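Local atomic coordinates of PlzA (Borrelia burgdorferi, PDB entry 7MIE), a protein that binds the bacterial second messenger c-di-GMP through a PilZ domain and so probably acts as a receptor in c-di-GMP signalling. Residues M60-V70 / I82-L92; K184-F194 / I227-F235. All blocks are in the same frame, centred on the assembly; numbering follows the deposited sequence.

Contact 1 (M60-V70 / I82-L92); sequences MRIGSYTAFGV and IFQEDTVLPAL
Val88, Ala91 and Leu92 of a short helix pack on Met60, Ile62, Tyr65 and Ala67 of a beta hairpin, an apolar contact with one antiparallel strand pair closing it at the far end; it sits in the N-terminal PilZN3 domain, away from the c-di-GMP site. Strand 57-62 turns through a type II' turn, Ile62 to Tyr65, into strand 65-74, which pairs in turn with strand 78-84. Strand 78-84 ends at Gln84, and a short loop leads into helix 88-94, which folds back over the hairpin.

The two methyls of Val88 serve different neighbours. CG1 lies anti to the backbone N (chi1 169°) and meets Met60 CE and Ile62 CD1, while CG2 lies 3.7 Å from Ala67 CB and also sits over one face of the Phe83 ring. One turn on, Ala91 CB rests on a face of the Tyr65 ring, 4.2 Å from its centroid, a CH-pi contact. The same methyl is 3.8 Å from Ile62 CD1, which reaches on to Leu92 CG. Tyr65 OH lies 3.4 Å from Thr87 CB, where the two side chains cross at about a right angle.

Phe83 turns its ring back to the first strand pair: CE1 lies 3.4 Å from Gly69 N and 3.5 Å from Gly69 CA, so the ring packs directly on the glycine backbone, and CZ meets Met60 CB. Beyond it, Val70 and Ile82 form a hydrogen-bonded pair, with Ile82 N giving the straighter bond to Val70 O (2.8 Å, 172°). Leu139 on strand 134-143 touches Val88 and Leu92 as well.

The helix is thus held to the hairpin by methyl and ring surfaces, and direct hydrogen bonding between the segments is confined to the backbones of Val70 and Ile82.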
loop_
_atom_site.group_PDB
_atom_site.type_symbol
_atom_site.label_atom_id
_atom_site.label_comp_id
_atom_site.label_asym_id
_atom_site.label_seq_id
_atom_site.Cartn_x
_atom_site.Cartn_y
_atom_site.Cartn_z
ATOM N N MET A 60 2.045 13.012 -12.956
ATOM C CA MET A 60 2.551 14.204 -12.307
ATOM C C MET A 60 3.099 15.161 -13.371
ATOM O O MET A 60 3.807 14.697 -14.255
ATOM C CB MET A 60 3.707 13.806 -11.391
ATOM C CG MET A 60 4.710 14.927 -11.148
ATOM S SD MET A 60 4.164 15.926 -9.768
ATOM C CE MET A 60 4.396 14.646 -8.520
ATOM N N ARG A 61 2.751 16.452 -13.268
ATOM C CA ARG A 61 3.282 17.477 -14.151
ATOM C C ARG A 61 4.089 18.481 -13.348
ATOM O O ARG A 61 3.652 18.964 -12.290
ATOM C CB ARG A 61 2.136 18.317 -14.711
ATOM C CG ARG A 61 1.557 17.786 -15.995
ATOM C CD ARG A 61 2.454 18.173 -17.171
ATOM N NE ARG A 61 1.589 17.256 -17.829
ATOM C CZ ARG A 61 0.556 17.588 -18.587
ATOM N NH1 ARG A 61 0.324 18.861 -18.873
ATOM N NH2 ARG A 61 -0.191 16.630 -19.101
ATOM N N ILE A 62 5.277 18.806 -13.883
ATOM C CA ILE A 62 6.169 19.779 -13.262
ATOM C C ILE A 62 6.599 20.713 -14.378
ATOM O O ILE A 62 7.522 20.397 -15.130
ATOM C CB ILE A 62 7.365 19.089 -12.584
ATOM C CG1 ILE A 62 6.910 18.020 -11.567
ATOM C CG2 ILE A 62 8.256 20.144 -11.895
ATOM C CD1 ILE A 62 7.907 16.909 -11.375
ATOM N N GLY A 63 5.865 21.820 -14.529
ATOM C CA GLY A 63 5.961 22.602 -15.752
ATOM C C GLY A 63 5.462 21.775 -16.937
ATOM O O GLY A 63 4.335 21.269 -16.921
ATOM N N SER A 64 6.317 21.623 -17.957
ATOM C CA SER A 64 5.896 20.819 -19.096
ATOM C C SER A 64 6.453 19.396 -18.958
ATOM O O SER A 64 6.071 18.518 -19.729
ATOM C CB SER A 64 6.299 21.465 -20.406
ATOM O OG SER A 64 7.701 21.433 -20.499
ATOM N N TYR A 65 7.257 19.150 -17.914
ATOM C CA TYR A 65 7.733 17.806 -17.645
ATOM C C TYR A 65 6.577 16.943 -17.145
ATOM O O TYR A 65 5.761 17.404 -16.351
ATOM C CB TYR A 65 8.816 17.858 -16.570
ATOM C CG TYR A 65 9.308 16.514 -16.108
ATOM C CD1 TYR A 65 10.246 15.818 -16.841
ATOM C CD2 TYR A 65 8.753 15.884 -14.993
ATOM C CE1 TYR A 65 10.704 14.567 -16.438
ATOM C CE2 TYR A 65 9.217 14.651 -14.566
ATOM C CZ TYR A 65 10.181 13.983 -15.294
ATOM O OH TYR A 65 10.636 12.749 -14.906
ATOM N N THR A 66 6.511 15.692 -17.619
ATOM C CA THR A 66 5.422 14.823 -17.179
ATOM C C THR A 66 5.935 13.408 -16.888
ATOM O O THR A 66 6.866 12.924 -17.556
ATOM C CB THR A 66 4.303 14.888 -18.219
ATOM O OG1 THR A 66 3.128 14.433 -17.551
ATOM C CG2 THR A 66 4.629 14.137 -19.497
ATOM N N ALA A 67 5.319 12.723 -15.887
ATOM C CA ALA A 67 5.701 11.350 -15.602
ATOM C C ALA A 67 4.523 10.635 -14.944
ATOM O O ALA A 67 3.776 11.268 -14.202
ATOM C CB ALA A 67 6.895 11.272 -14.653
ATOM N N PHE A 68 4.451 9.321 -15.197
ATOM C CA PHE A 68 3.413 8.514 -14.554
ATOM C C PHE A 68 4.036 7.758 -13.395
ATOM O O PHE A 68 5.094 7.145 -13.548
ATOM C CB PHE A 68 2.798 7.519 -15.555
ATOM C CG PHE A 68 1.786 8.174 -16.446
ATOM C CD1 PHE A 68 2.176 8.822 -17.607
ATOM C CD2 PHE A 68 0.442 8.193 -16.099
ATOM C CE1 PHE A 68 1.227 9.454 -18.395
ATOM C CE2 PHE A 68 -0.502 8.827 -16.892
ATOM C CZ PHE A 68 -0.100 9.460 -18.041
ATOM N N GLY A 69 3.288 7.697 -12.277
ATOM C CA GLY A 69 3.712 6.876 -11.149
ATOM C C GLY A 69 2.518 6.061 -10.654
ATOM O O GLY A 69 1.541 5.932 -11.383
ATOM N N VAL A 70 2.670 5.460 -9.475
ATOM C CA VAL A 70 1.626 4.574 -8.974
ATOM C C VAL A 70 1.364 5.015 -7.534
ATOM O O VAL A 70 2.280 5.373 -6.798
ATOM C CB VAL A 70 2.186 3.134 -9.025
ATOM C CG1 VAL A 70 1.189 2.158 -8.446
ATOM C CG2 VAL A 70 2.417 2.711 -10.495
ATOM N N ILE A 82 4.824 6.297 -5.979
ATOM C CA ILE A 82 6.059 5.620 -6.376
ATOM C C ILE A 82 6.437 6.055 -7.787
ATOM O O ILE A 82 5.623 5.982 -8.735
ATOM C CB ILE A 82 5.862 4.087 -6.351
ATOM C CG1 ILE A 82 5.645 3.581 -4.914
ATOM C CG2 ILE A 82 7.039 3.370 -7.045
ATOM C CD1 ILE A 82 4.962 2.185 -4.900
ATOM N N PHE A 83 7.718 6.464 -7.903
ATOM C CA PHE A 83 8.318 6.732 -9.212
ATOM C C PHE A 83 9.675 6.049 -9.308
ATOM O O PHE A 83 10.347 5.810 -8.301
ATOM C CB PHE A 83 8.531 8.247 -9.384
ATOM C CG PHE A 83 7.273 9.075 -9.513
ATOM C CD1 PHE A 83 6.573 9.128 -10.715
ATOM C CD2 PHE A 83 6.776 9.753 -8.402
ATOM C CE1 PHE A 83 5.401 9.876 -10.806
ATOM C CE2 PHE A 83 5.606 10.491 -8.501
ATOM C CZ PHE A 83 4.940 10.563 -9.704
ATOM N N GLN A 84 10.133 5.855 -10.551
ATOM C CA GLN A 84 11.526 5.433 -10.721
ATOM C C GLN A 84 12.459 6.514 -10.174
ATOM O O GLN A 84 12.147 7.691 -10.220
ATOM C CB GLN A 84 11.890 5.296 -12.201
ATOM C CG GLN A 84 11.112 4.195 -12.891
ATOM C CD GLN A 84 11.472 4.109 -14.361
ATOM O OE1 GLN A 84 11.560 5.112 -15.075
ATOM N NE2 GLN A 84 11.682 2.893 -14.820
ATOM N N GLU A 85 13.623 6.104 -9.691
ATOM C CA GLU A 85 14.617 7.057 -9.208
ATOM C C GLU A 85 15.082 7.951 -10.364
ATOM O O GLU A 85 15.053 7.512 -11.517
ATOM C CB GLU A 85 15.770 6.278 -8.584
ATOM C CG GLU A 85 16.862 7.127 -7.970
ATOM C CD GLU A 85 18.012 6.287 -7.416
ATOM O OE1 GLU A 85 18.156 6.224 -6.154
ATOM O OE2 GLU A 85 18.709 5.630 -8.235
ATOM N N ASP A 86 15.530 9.185 -10.039
ATOM C CA ASP A 86 16.149 10.104 -10.997
ATOM C C ASP A 86 15.147 10.565 -12.054
ATOM O O ASP A 86 15.527 10.798 -13.202
ATOM C CB ASP A 86 17.380 9.480 -11.682
ATOM C CG ASP A 86 18.399 10.541 -12.094
ATOM O OD1 ASP A 86 18.174 11.736 -11.768
ATOM O OD2 ASP A 86 19.429 10.174 -12.727
ATOM N N THR A 87 13.856 10.665 -11.695
ATOM C CA THR A 87 12.816 11.201 -12.576
ATOM C C THR A 87 12.171 12.417 -11.890
ATOM O O THR A 87 12.698 13.546 -11.983
ATOM C CB THR A 87 11.844 10.106 -13.074
ATOM O OG1 THR A 87 11.097 9.572 -11.973
ATOM C CG2 THR A 87 12.549 8.939 -13.741
ATOM N N VAL A 88 11.118 12.170 -11.094
ATOM C CA VAL A 88 10.285 13.218 -10.530
ATOM C C VAL A 88 11.040 13.948 -9.422
ATOM O O VAL A 88 10.899 15.154 -9.266
ATOM C CB VAL A 88 8.930 12.629 -10.081
ATOM C CG1 VAL A 88 8.110 13.608 -9.246
ATOM C CG2 VAL A 88 8.129 12.243 -11.341
ATOM N N LEU A 89 11.852 13.221 -8.651
ATOM C CA LEU A 89 12.362 13.804 -7.414
ATOM C C LEU A 89 13.297 14.972 -7.755
ATOM O O LEU A 89 13.085 16.075 -7.264
ATOM C CB LEU A 89 13.023 12.737 -6.518
ATOM C CG LEU A 89 13.446 13.229 -5.119
ATOM C CD1 LEU A 89 12.309 13.908 -4.371
ATOM C CD2 LEU A 89 14.066 12.115 -4.282
ATOM N N PRO A 90 14.298 14.809 -8.652
ATOM C CA PRO A 90 15.113 15.944 -9.066
ATOM C C PRO A 90 14.336 17.025 -9.839
ATOM O O PRO A 90 14.647 18.219 -9.721
ATOM C CB PRO A 90 16.287 15.320 -9.857
ATOM C CG PRO A 90 15.849 13.920 -10.218
ATOM C CD PRO A 90 14.741 13.537 -9.255
ATOM N N ALA A 91 13.353 16.615 -10.656
ATOM C CA ALA A 91 12.540 17.603 -11.363
ATOM C C ALA A 91 11.802 18.494 -10.368
ATOM O O ALA A 91 11.660 19.699 -10.581
ATOM C CB ALA A 91 11.570 16.959 -12.332
ATOM N N LEU A 92 11.289 17.900 -9.282
ATOM C CA LEU A 92 10.563 18.694 -8.289
ATOM C C LEU A 92 11.514 19.686 -7.631
ATOM O O LEU A 92 11.105 20.805 -7.371
ATOM C CB LEU A 92 9.962 17.795 -7.199
ATOM C CG LEU A 92 8.661 17.098 -7.580
ATOM C CD1 LEU A 92 8.339 16.030 -6.528
ATOM C CD2 LEU A 92 7.512 18.095 -7.697
#

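Contact 2 (K184-F194 / I227-F235); sequences KIDSDKAFIKF and IDLIFSFEF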
loop_
_atom_site.group_PDB
_atom_site.type_symbol
_atom_site.label_atom_id
_atom_site.label_comp_id
_atom_site.label_asym_id
_atom_site.label_seq_id
_atom_site.Cartn_x
_atom_site.Cartn_y
_atom_site.Cartn_z
ATOM N N LYS A 184 5.853 -11.950 -6.699
ATOM C CA LYS A 184 7.267 -12.120 -7.020
ATOM C C LYS A 184 7.902 -13.038 -5.984
ATOM O O LYS A 184 9.001 -12.751 -5.504
ATOM C CB LYS A 184 8.006 -10.777 -7.041
ATOM C CG LYS A 184 7.481 -9.719 -8.001
ATOM C CD LYS A 184 7.727 -10.017 -9.473
ATOM C CE LYS A 184 6.730 -9.346 -10.398
ATOM N NZ LYS A 184 6.377 -10.226 -11.541
ATOM N N ILE A 185 7.185 -14.105 -5.606
ATOM C CA ILE A 185 7.745 -15.214 -4.844
ATOM C C ILE A 185 7.604 -16.471 -5.696
ATOM O O ILE A 185 6.769 -16.509 -6.576
ATOM C CB ILE A 185 7.078 -15.409 -3.464
ATOM C CG1 ILE A 185 5.638 -15.910 -3.576
ATOM C CG2 ILE A 185 7.172 -14.140 -2.616
ATOM C CD1 ILE A 185 5.070 -16.397 -2.252
ATOM N N ASP A 186 8.410 -17.495 -5.396
ATOM C CA ASP A 186 8.634 -18.605 -6.312
ATOM C C ASP A 186 7.632 -19.722 -6.063
ATOM O O ASP A 186 7.220 -20.432 -6.986
ATOM C CB ASP A 186 10.052 -19.161 -6.138
ATOM C CG ASP A 186 11.109 -18.310 -6.816
ATOM O OD1 ASP A 186 10.753 -17.557 -7.747
ATOM O OD2 ASP A 186 12.279 -18.415 -6.416
ATOM N N SER A 187 7.312 -19.921 -4.788
ATOM C CA SER A 187 6.454 -21.008 -4.374
ATOM C C SER A 187 5.781 -20.618 -3.069
ATOM O O SER A 187 6.053 -19.546 -2.524
ATOM C CB SER A 187 7.251 -22.290 -4.173
ATOM O OG SER A 187 7.810 -22.308 -2.867
ATOM N N ASP A 188 4.926 -21.538 -2.611
ATOM C CA ASP A 188 4.172 -21.457 -1.377
ATOM C C ASP A 188 4.984 -21.916 -0.168
ATOM O O ASP A 188 4.449 -21.972 0.939
ATOM C CB ASP A 188 2.857 -22.222 -1.527
ATOM C CG ASP A 188 2.969 -23.738 -1.626
ATOM O OD1 ASP A 188 4.099 -24.261 -1.793
ATOM O OD2 ASP A 188 1.925 -24.380 -1.519
ATOM N N LYS A 189 6.266 -22.255 -0.363
ATOM C CA LYS A 189 7.014 -22.823 0.751
ATOM C C LYS A 189 7.557 -21.705 1.631
ATOM O O LYS A 189 8.115 -20.739 1.130
ATOM C CB LYS A 189 8.173 -23.700 0.270
ATOM C CG LYS A 189 7.771 -25.011 -0.395
ATOM C CD LYS A 189 8.920 -25.998 -0.453
ATOM C CE LYS A 189 8.859 -26.882 -1.680
ATOM N NZ LYS A 189 9.008 -26.082 -2.920
ATOM N N ALA A 190 7.382 -21.858 2.946
ATOM C CA ALA A 190 7.896 -20.893 3.903
ATOM C C ALA A 190 8.306 -21.611 5.186
ATOM O O ALA A 190 8.240 -22.841 5.272
ATOM C CB ALA A 190 6.865 -19.817 4.186
ATOM N N PHE A 191 8.719 -20.810 6.172
ATOM C CA PHE A 191 9.189 -21.305 7.452
ATOM C C PHE A 191 8.546 -20.488 8.558
ATOM O O PHE A 191 8.328 -19.288 8.391
ATOM C CB PHE A 191 10.713 -21.172 7.558
ATOM C CG PHE A 191 11.489 -22.015 6.578
ATOM C CD1 PHE A 191 11.571 -23.393 6.731
ATOM C CD2 PHE A 191 12.140 -21.434 5.502
ATOM C CE1 PHE A 191 12.270 -24.179 5.823
ATOM C CE2 PHE A 191 12.850 -22.215 4.598
ATOM C CZ PHE A 191 12.918 -23.586 4.761
ATOM N N ILE A 192 8.277 -21.169 9.674
ATOM C CA ILE A 192 7.815 -20.588 10.919
ATOM C C ILE A 192 8.835 -20.940 12.008
ATOM O O ILE A 192 9.222 -22.102 12.129
ATOM C CB ILE A 192 6.403 -21.148 11.216
ATOM C CG1 ILE A 192 5.350 -20.481 10.328
ATOM C CG2 ILE A 192 6.039 -21.013 12.686
ATOM C CD1 ILE A 192 5.157 -19.003 10.602
ATOM N N LYS A 193 9.284 -19.925 12.763
ATOM C CA LYS A 193 10.210 -20.076 13.878
ATOM C C LYS A 193 9.560 -19.575 15.165
ATOM O O LYS A 193 9.086 -18.440 15.217
ATOM C CB LYS A 193 11.440 -19.193 13.671
ATOM C CG LYS A 193 12.480 -19.722 12.699
ATOM C CD LYS A 193 13.829 -19.047 12.817
ATOM C CE LYS A 193 13.831 -17.617 12.314
ATOM N NZ LYS A 193 13.836 -17.546 10.834
ATOM N N PHE A 194 9.573 -20.418 16.206
ATOM C CA PHE A 194 9.130 -20.037 17.537
ATOM C C PHE A 194 9.574 -21.106 18.532
ATOM O O PHE A 194 9.592 -22.293 18.194
ATOM C CB PHE A 194 7.607 -19.884 17.592
ATOM C CG PHE A 194 6.834 -21.175 17.677
ATOM C CD1 PHE A 194 6.530 -21.901 16.532
ATOM C CD2 PHE A 194 6.406 -21.666 18.903
ATOM C CE1 PHE A 194 5.827 -23.095 16.609
ATOM C CE2 PHE A 194 5.700 -22.859 18.980
ATOM C CZ PHE A 194 5.414 -23.572 17.835
ATOM N N ILE A 227 1.498 -16.610 20.718
ATOM C CA ILE A 227 2.934 -16.857 20.722
ATOM C C ILE A 227 3.587 -15.890 19.741
ATOM O O ILE A 227 2.954 -15.488 18.762
ATOM C CB ILE A 227 3.261 -18.306 20.312
ATOM C CG1 ILE A 227 2.481 -18.729 19.064
ATOM C CG2 ILE A 227 3.051 -19.266 21.472
ATOM C CD1 ILE A 227 3.273 -19.573 18.088
ATOM N N ASP A 228 4.854 -15.555 20.014
ATOM C CA ASP A 228 5.687 -14.753 19.137
ATOM C C ASP A 228 6.371 -15.675 18.140
ATOM O O ASP A 228 6.832 -16.756 18.509
ATOM C CB ASP A 228 6.819 -14.070 19.902
ATOM C CG ASP A 228 6.491 -12.689 20.442
ATOM O OD1 ASP A 228 5.319 -12.255 20.333
ATOM O OD2 ASP A 228 7.418 -12.055 20.978
ATOM N N LEU A 229 6.463 -15.225 16.880
ATOM C CA LEU A 229 7.078 -16.058 15.868
ATOM C C LEU A 229 7.748 -15.209 14.796
ATOM O O LEU A 229 7.620 -13.995 14.761
ATOM C CB LEU A 229 6.025 -16.998 15.277
ATOM C CG LEU A 229 4.819 -16.306 14.646
ATOM C CD1 LEU A 229 5.142 -15.892 13.212
ATOM C CD2 LEU A 229 3.614 -17.224 14.675
ATOM N N ILE A 230 8.524 -15.883 13.952
ATOM C CA ILE A 230 9.166 -15.241 12.827
ATOM C C ILE A 230 8.752 -16.042 11.597
ATOM O O ILE A 230 8.916 -17.263 11.545
ATOM C CB ILE A 230 10.700 -15.121 12.999
ATOM C CG1 ILE A 230 11.062 -14.183 14.156
ATOM C CG2 ILE A 230 11.344 -14.658 11.702
ATOM C CD1 ILE A 230 12.441 -14.391 14.732
ATOM N N PHE A 231 8.102 -15.341 10.661
ATOM C CA PHE A 231 7.671 -15.942 9.408
ATOM C C PHE A 231 8.688 -15.565 8.351
ATOM O O PHE A 231 9.080 -14.411 8.251
ATOM C CB PHE A 231 6.278 -15.393 9.059
ATOM C CG PHE A 231 5.758 -15.640 7.661
ATOM C CD1 PHE A 231 5.448 -16.925 7.243
ATOM C CD2 PHE A 231 5.513 -14.579 6.791
ATOM C CE1 PHE A 231 4.907 -17.142 5.980
ATOM C CE2 PHE A 231 4.967 -14.797 5.529
ATOM C CZ PHE A 231 4.677 -16.081 5.129
ATOM N N SER A 232 9.117 -16.551 7.560
ATOM C CA SER A 232 10.114 -16.251 6.557
ATOM C C SER A 232 9.915 -17.108 5.318
ATOM O O SER A 232 9.315 -18.196 5.356
ATOM C CB SER A 232 11.526 -16.406 7.139
ATOM O OG SER A 232 11.815 -17.777 7.346
ATOM N N PHE A 233 10.416 -16.572 4.210
ATOM C CA PHE A 233 10.457 -17.326 2.970
ATOM C C PHE A 233 11.603 -16.827 2.098
ATOM O O PHE A 233 12.043 -15.687 2.214
ATOM C CB PHE A 233 9.142 -17.171 2.202
ATOM C CG PHE A 233 8.647 -15.746 2.086
ATOM C CD1 PHE A 233 7.828 -15.194 3.068
ATOM C CD2 PHE A 233 8.947 -14.974 0.970
ATOM C CE1 PHE A 233 7.346 -13.894 2.938
ATOM C CE2 PHE A 233 8.458 -13.679 0.840
ATOM C CZ PHE A 233 7.653 -13.139 1.823
ATOM N N GLU A 234 12.038 -17.684 1.171
ATOM C CA GLU A 234 13.160 -17.347 0.310
ATOM C C GLU A 234 12.722 -16.205 -0.588
ATOM O O GLU A 234 11.594 -16.190 -1.078
ATOM C CB GLU A 234 13.578 -18.552 -0.534
ATOM C CG GLU A 234 14.119 -19.708 0.291
ATOM C CD GLU A 234 15.631 -19.885 0.322
ATOM O OE1 GLU A 234 16.078 -21.028 0.550
ATOM O OE2 GLU A 234 16.362 -18.882 0.150
ATOM N N PHE A 235 13.617 -15.237 -0.743
ATOM C CA PHE A 235 13.341 -14.059 -1.541
ATOM C C PHE A 235 14.675 -13.438 -1.933
ATOM O O PHE A 235 15.604 -13.419 -1.123
ATOM C CB PHE A 235 12.463 -13.082 -0.754
ATOM C CG PHE A 235 11.862 -11.963 -1.570
ATOM C CD1 PHE A 235 10.942 -12.223 -2.574
ATOM C CD2 PHE A 235 12.226 -10.645 -1.333
ATOM C CE1 PHE A 235 10.403 -11.189 -3.324
ATOM C CE2 PHE A 235 11.671 -9.610 -2.073
ATOM C CZ PHE A 235 10.759 -9.886 -3.067
HETATM O O HOH W 1 10.733 -20.058 0.922
HETATM O O HOH W 2 11.245 -18.179 10.356
#
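Strands 189-193 and 228-233 run antiparallel, 158° between their directions and 4.7 Å apart at closest approach, as neighbours in the curled antiparallel sheet of the c-di-GMP-binding PilZ domain. Phe191 with Ser232 and Lys193 with Ile230 are hydrogen-bonded pairs; Ile192 with Phe231 is the non-hydrogen-bonded pair between them. Strands 198-207 and 240-250 continue the sheet on either side.

Ile192 and Phe231 share one face. Ile192 CD1 comes to the edge of the Phe231 ring, 4.0 Å from CD1, and also meets Leu229 CD1; Ile264 of strand 260-266 touches both Ile192 and Leu229. Ala190 CB lies 3.8 Å from Phe231 CE1. Ile227 CD1 sits over a face of the Phe194 ring, 4.0 Å from its centroid, a CH-pi contact. Toward Phe235, Ile185 CG2 reaches Phe233 CE2, the side chains crossing at about a right angle, and Lys184 O lies in the plane of the Phe235 ring, at its edge.

Phe191, Lys193, Ile230 and Ser232 occupy the opposite face. Bends at chi3 (-71°) and chi4 fold the Lys193 chain over Ile230, bringing CE to 3.9 Å from Ile230 CG2. There a single water accepts from Lys193 NZ at 2.7 Å and donates to both Ile230 O and Ser232 OG, which also hydrogen-bonds Glu239 OE1.

Contact 1 closes before contact 2 opens along the chain, and the two lie on opposite sides of its centre, their own centres 36 Å apart and their nearest atoms about 13 Å apart. Their strands belong to two separate antiparallel sheets. Helix 273-283 touches both: His280 and Met277 touch the Val70/Ile82 end of contact 1, while Leu278 and Tyr275 touch Ile185 and Phe233 of contact 2. Contact 2 alone is near the ligand. The Phe231 side chain is about 9 Å from bound c-di-GMP and from the side chain of Asp205, and that of Leu229 about 9 Å from that of Lys247, both ligand-binding residues.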